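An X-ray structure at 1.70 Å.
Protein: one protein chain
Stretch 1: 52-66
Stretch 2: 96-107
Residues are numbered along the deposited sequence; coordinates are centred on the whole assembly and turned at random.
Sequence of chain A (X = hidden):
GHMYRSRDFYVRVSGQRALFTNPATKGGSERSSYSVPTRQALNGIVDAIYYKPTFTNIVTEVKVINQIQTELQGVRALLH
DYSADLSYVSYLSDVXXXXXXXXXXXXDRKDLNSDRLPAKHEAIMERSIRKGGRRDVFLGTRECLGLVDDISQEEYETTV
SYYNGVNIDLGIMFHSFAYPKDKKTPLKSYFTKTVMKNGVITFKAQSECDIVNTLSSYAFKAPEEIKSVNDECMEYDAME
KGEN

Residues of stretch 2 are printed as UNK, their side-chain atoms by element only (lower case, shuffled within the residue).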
# COMPACT_ATOMS: atom_id res chain seq x y z
N LYS A 52 -3.36 -14.88 1.39
CA LYS A 52 -4.11 -16.15 1.16
C LYS A 52 -5.27 -15.83 0.26
O LYS A 52 -5.82 -14.72 0.36
CB LYS A 52 -4.62 -16.74 2.50
CG LYS A 52 -3.56 -17.32 3.41
CD LYS A 52 -2.94 -18.56 2.89
CE LYS A 52 -3.77 -19.75 3.33
NZ LYS A 52 -3.32 -21.03 2.75
N PRO A 53 -5.67 -16.75 -0.63
CA PRO A 53 -6.82 -16.50 -1.48
C PRO A 53 -8.10 -16.43 -0.62
O PRO A 53 -9.13 -15.91 -1.06
CB PRO A 53 -6.84 -17.75 -2.38
CG PRO A 53 -6.09 -18.80 -1.60
CD PRO A 53 -5.03 -18.04 -0.90
N THR A 54 -8.00 -16.82 0.64
CA THR A 54 -9.20 -16.83 1.53
C THR A 54 -9.66 -15.42 1.86
O THR A 54 -10.86 -15.19 2.06
CB THR A 54 -8.85 -17.50 2.87
OG1 THR A 54 -8.31 -18.81 2.60
CG2 THR A 54 -10.12 -17.77 3.67
N PHE A 55 -8.69 -14.49 1.96
CA PHE A 55 -9.05 -13.11 2.27
C PHE A 55 -8.38 -12.11 1.30
O PHE A 55 -7.52 -12.49 0.43
CB PHE A 55 -8.68 -12.81 3.77
CG PHE A 55 -7.17 -12.90 4.08
CD1 PHE A 55 -6.63 -14.11 4.63
CD2 PHE A 55 -6.30 -11.80 3.86
CE1 PHE A 55 -5.25 -14.20 4.94
CE2 PHE A 55 -4.93 -11.89 4.14
CZ PHE A 55 -4.41 -13.10 4.68
N THR A 56 -8.87 -10.88 1.38
CA THR A 56 -8.37 -9.79 0.59
C THR A 56 -7.88 -8.71 1.55
O THR A 56 -8.64 -8.14 2.35
CB THR A 56 -9.53 -9.16 -0.19
OG1 THR A 56 -10.08 -10.19 -1.02
CG2 THR A 56 -9.01 -7.91 -1.05
N ASN A 57 -6.61 -8.31 1.37
CA ASN A 57 -6.10 -7.18 2.17
C ASN A 57 -6.62 -5.84 1.58
O ASN A 57 -6.59 -5.66 0.34
CB ASN A 57 -4.56 -7.20 2.07
CG ASN A 57 -3.96 -8.33 2.88
OD1 ASN A 57 -4.36 -8.56 4.04
ND2 ASN A 57 -2.98 -8.99 2.32
N ILE A 58 -7.00 -4.96 2.49
CA ILE A 58 -7.60 -3.66 2.17
C ILE A 58 -6.75 -2.60 2.80
O ILE A 58 -6.78 -2.41 4.06
CB ILE A 58 -9.02 -3.52 2.75
CG1 ILE A 58 -10.01 -4.65 2.26
CG2 ILE A 58 -9.62 -2.15 2.37
CD1 ILE A 58 -10.02 -4.87 0.76
N VAL A 59 -6.01 -1.87 1.98
CA VAL A 59 -5.14 -0.80 2.52
C VAL A 59 -6.00 0.45 2.67
O VAL A 59 -6.60 0.91 1.68
CB VAL A 59 -3.91 -0.48 1.61
CG1 VAL A 59 -3.18 0.78 2.14
CG2 VAL A 59 -2.91 -1.69 1.64
N THR A 60 -6.07 1.01 3.87
CA THR A 60 -7.03 2.13 4.04
C THR A 60 -6.36 3.49 4.17
O THR A 60 -6.99 4.55 3.90
CB THR A 60 -7.96 1.94 5.24
OG1 THR A 60 -7.19 1.84 6.44
CG2 THR A 60 -8.85 0.71 5.01
N GLU A 61 -5.11 3.50 4.61
CA GLU A 61 -4.44 4.76 4.93
C GLU A 61 -2.93 4.58 4.85
O GLU A 61 -2.40 3.46 5.17
CB GLU A 61 -4.85 5.27 6.29
CG GLU A 61 -4.58 6.76 6.43
CD GLU A 61 -5.20 7.28 7.72
OE1 GLU A 61 -4.65 7.05 8.78
OE2 GLU A 61 -6.26 7.93 7.64
N VAL A 62 -2.22 5.60 4.37
CA VAL A 62 -0.72 5.62 4.50
C VAL A 62 -0.22 6.94 5.01
O VAL A 62 -0.85 7.98 4.73
CB VAL A 62 -0.03 5.27 3.15
CG1 VAL A 62 -0.37 6.28 1.99
CG2 VAL A 62 1.51 5.17 3.33
N LYS A 63 0.84 6.91 5.84
CA LYS A 63 1.47 8.12 6.32
C LYS A 63 2.85 8.21 5.69
O LYS A 63 3.67 7.25 5.81
CB LYS A 63 1.57 8.26 7.87
CG LYS A 63 0.21 8.08 8.55
CD LYS A 63 0.29 8.18 10.07
CE LYS A 63 0.69 9.49 10.53
NZ LYS A 63 0.09 9.61 11.92
N VAL A 64 3.07 9.29 4.96
CA VAL A 64 4.39 9.60 4.35
C VAL A 64 5.22 10.35 5.38
O VAL A 64 4.96 11.52 5.69
CB VAL A 64 4.13 10.44 3.03
CG1 VAL A 64 5.46 10.81 2.37
CG2 VAL A 64 3.22 9.68 2.08
N ILE A 65 6.21 9.65 5.98
CA ILE A 65 6.91 10.21 7.14
C ILE A 65 8.02 11.10 6.74
O ILE A 65 8.29 12.08 7.45
CB ILE A 65 7.43 9.06 8.03
CG1 ILE A 65 6.20 8.25 8.54
CG2 ILE A 65 8.15 9.67 9.25
CD1 ILE A 65 5.12 9.07 9.28
N ASN A 66 8.67 10.80 5.60
CA ASN A 66 9.93 11.52 5.25
C ASN A 66 9.71 12.57 4.17
O ASN A 66 8.93 12.32 3.21
CB ASN A 66 11.05 10.57 4.75
CG ASN A 66 11.71 9.79 5.88
OD1 ASN A 66 11.33 9.97 7.05
ND2 ASN A 66 12.68 8.89 5.53
N UNK A 96 10.01 6.46 4.17
CA UNK A 96 9.39 5.72 5.30
C UNK A 96 7.88 5.89 5.16
O UNK A 96 7.39 6.97 4.96
c UNK A 96 11.31 6.10 7.00
c UNK A 96 8.94 5.68 7.73
c UNK A 96 9.82 6.31 6.66
N UNK A 97 7.11 4.80 5.20
CA UNK A 97 5.63 4.87 5.02
C UNK A 97 5.05 4.01 6.10
O UNK A 97 5.57 2.85 6.35
c UNK A 97 6.89 6.28 0.32
o UNK A 97 7.46 6.90 -0.78
c UNK A 97 5.22 4.24 3.70
c UNK A 97 5.48 6.29 2.26
c UNK A 97 5.80 4.95 2.51
c UNK A 97 7.20 4.95 0.55
c UNK A 97 6.63 4.30 1.64
c UNK A 97 6.06 6.97 1.15
N UNK A 98 4.04 4.51 6.80
CA UNK A 98 3.36 3.66 7.74
C UNK A 98 2.02 3.32 7.06
O UNK A 98 1.27 4.26 6.58
c UNK A 98 4.37 5.19 9.56
c UNK A 98 3.96 5.81 10.90
c UNK A 98 5.58 4.27 9.81
c UNK A 98 3.15 4.42 9.09
N UNK A 99 1.66 2.03 7.02
CA UNK A 99 0.49 1.60 6.29
C UNK A 99 -0.50 1.08 7.37
O UNK A 99 -0.12 0.26 8.21
c UNK A 99 0.83 0.43 5.32
c UNK A 99 2.50 -0.31 3.47
c UNK A 99 2.01 0.82 4.40
c UNK A 99 -0.37 0.05 4.44
N UNK A 100 -1.74 1.48 7.24
CA UNK A 100 -2.89 0.94 8.02
C UNK A 100 -3.71 0.09 7.06
O UNK A 100 -4.05 0.55 5.97
c UNK A 100 -3.70 2.11 8.54
c UNK A 100 -5.76 2.93 9.75
c UNK A 100 -7.02 2.48 10.52
n UNK A 100 -7.90 3.68 10.83
c UNK A 100 -4.96 1.67 9.29
N UNK A 101 -4.01 -1.16 7.45
CA UNK A 101 -4.74 -2.01 6.55
C UNK A 101 -5.54 -3.04 7.36
O UNK A 101 -5.28 -3.19 8.56
c UNK A 101 -3.18 -5.10 6.00
c UNK A 101 -2.26 -6.08 6.53
c UNK A 101 -1.72 -3.33 6.72
c UNK A 101 -2.89 -3.72 6.14
c UNK A 101 -3.84 -2.67 5.56
c UNK A 101 -0.82 -4.28 7.25
c UNK A 101 -1.08 -5.63 7.11
N UNK A 102 -6.45 -3.76 6.70
CA UNK A 102 -7.17 -4.85 7.39
C UNK A 102 -7.50 -5.82 6.34
O UNK A 102 -7.10 -5.60 5.20
c UNK A 102 -10.56 -4.37 6.51
c UNK A 102 -9.45 -3.73 7.17
n UNK A 102 -11.22 -3.42 5.81
c UNK A 102 -10.56 -2.21 5.98
c UNK A 102 -8.41 -4.29 8.11
n UNK A 102 -9.50 -2.42 6.83
N UNK A 103 -8.14 -6.90 6.72
CA UNK A 103 -8.59 -7.80 5.66
C UNK A 103 -10.05 -8.19 5.83
O UNK A 103 -10.61 -8.07 6.92
c UNK A 103 -7.71 -9.04 5.52
c UNK A 103 -7.32 -11.57 8.96
c UNK A 103 -6.32 -10.65 8.67
c UNK A 103 -6.44 -9.83 7.55
c UNK A 103 -7.61 -9.92 6.74
c UNK A 103 -8.60 -10.84 7.05
c UNK A 103 -8.46 -11.68 8.14
N UNK A 104 -10.65 -8.62 4.73
CA UNK A 104 -12.05 -9.11 4.70
C UNK A 104 -12.06 -10.45 3.92
O UNK A 104 -11.06 -10.77 3.24
c UNK A 104 -12.97 -8.09 3.93
c UNK A 104 -12.57 -8.01 2.47
c UNK A 104 -12.93 -6.73 4.63
N UNK A 105 -13.13 -11.25 4.00
CA UNK A 105 -13.10 -12.53 3.24
C UNK A 105 -13.22 -12.20 1.80
O UNK A 105 -13.91 -11.20 1.39
c UNK A 105 -14.12 -13.84 5.23
n UNK A 105 -14.65 -14.11 7.44
c UNK A 105 -10.70 -14.95 6.59
c UNK A 105 -12.42 -14.80 8.37
c UNK A 105 -12.91 -14.24 5.97
c UNK A 105 -14.24 -13.52 3.73
c UNK A 105 -11.09 -14.99 7.97
c UNK A 105 -13.33 -14.41 7.38
c UNK A 105 -15.15 -13.77 6.21
c UNK A 105 -11.57 -14.49 5.62
N UNK A 106 -12.56 -13.05 0.99
CA UNK A 106 -12.56 -12.87 -0.45
C UNK A 106 -13.83 -13.54 -1.03
O UNK A 106 -13.90 -14.76 -1.11
o UNK A 106 -12.06 -12.80 -3.20
c UNK A 106 -11.27 -13.50 -1.04
c UNK A 106 -11.21 -13.42 -2.56
n UNK A 106 -10.19 -14.02 -3.15
N UNK A 107 -14.82 -12.73 -1.47
CA UNK A 107 -16.10 -13.27 -1.96
C UNK A 107 -15.96 -13.81 -3.37
O UNK A 107 -16.91 -14.41 -3.95
c UNK A 107 -18.10 -13.25 0.35
o UNK A 107 -18.24 -13.13 1.56
c UNK A 107 -17.66 -11.99 -0.42
o UNK A 107 -18.31 -14.35 -0.17
c UNK A 107 -17.27 -12.25 -1.86
O HOH W 1 -7.56 -0.62 7.73
O HOH W 2 -8.53 3.93 7.83
O HOH W 3 8.60 8.75 3.22

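At position 96 one carbon carries two more, a fork lying against Ile65 and the end of Asn66: Val96, compact enough for a strand. Val96 CG1 lies 3.7 Å from Ile65 CB, while Ile65 N donates to Val96 O at 3.1 Å. Position 97 shows one carbon, then a six-carbon ring bearing an oxygen, beside Val62 and Val64. This is Tyr97, which gives their face a broad ring; Val64 CG2 meets its edge, 4.0 Å from Tyr97 CE1.

Four carbons forked at the second touch Ile65 at position 98, as Leu98 would. It fills its face there, Leu98 CG 3.7 Å from Ile65 CG1, and Lys63 N donates to Leu98 O at 2.8 Å. Position 99 also has four carbons, but forked at the first with one arm two carbons long, against Val59: Ile99. Ile99 CG2 sits 3.7 Å from Val59 CG1, a close fit for two buried beta-branched residues.

Running past Thr60, position 100 is four carbons in a row ending in nitrogen, the extended chain of Lys100. Lys100 CG is 3.6 Å from Thr60 OG1, and the amine donates to water 2, which also bonds Thr60 OG1. Beside Val59 and Asn57, position 101 has one carbon and a plain six-carbon ring: Phe101, apolar as suits a buried site, Phe101 CB 4.1 Å from Val59 CG2.

Next, at 102, come one carbon and a five-membered ring of three carbons and two nitrogens, touching Ile58 and Thr60: His102. Ile58 CB covers one face, and water 1 links His102 ND1 to Thr60 OG1, so the ring serves apolar and polar neighbours. One carbon and a six-carbon ring meet Phe55 at position 103: Phe103, its ring oblique to Phe55's, an apolar contact suited to this buried site.

Position 104, three carbons forked at the first beside Thr56 and Ile58, is Val104, a compact apolar neighbour with Val104 CG2 4.2 Å from Ile58 CG1. Position 105 has one carbon, then fused rings holding eight carbons and one nitrogen, near Thr54 and Phe55: Trp105. Its CB points away overall, but the large rings reach back, Trp105 CE3 3.8 Å from Phe55 CB.

Two carbons, the second carrying oxygen and nitrogen, approach Pro53 and Thr56 at 106: Asn106. Asn106 N donates to Thr54 O at 2.9 Å, continuing the backbone pairing past the strand; Asn106 ND2 adds a side-chain bond to Pro53 O at 3.0 Å. Position 107, three carbons ending in two oxygens, touches nothing here: Glu107, charged and exposed.

Backbone hydrogen bonds join the antiparallel strands. A bulge between Val59 and Glu61 shifts the register: Thr60 N donates to Lys100 O at 2.9 Å, and Glu61 N bonds Lys100 O weakly at 3.4 Å. Val59, Val62 and Val64 share one face with Tyr97, Ile99 and Phe101; Glu61 and Lys63 share the other with Leu98 and Lys100.

Stretch 2 (96-107) VYLIKFHFVWNE
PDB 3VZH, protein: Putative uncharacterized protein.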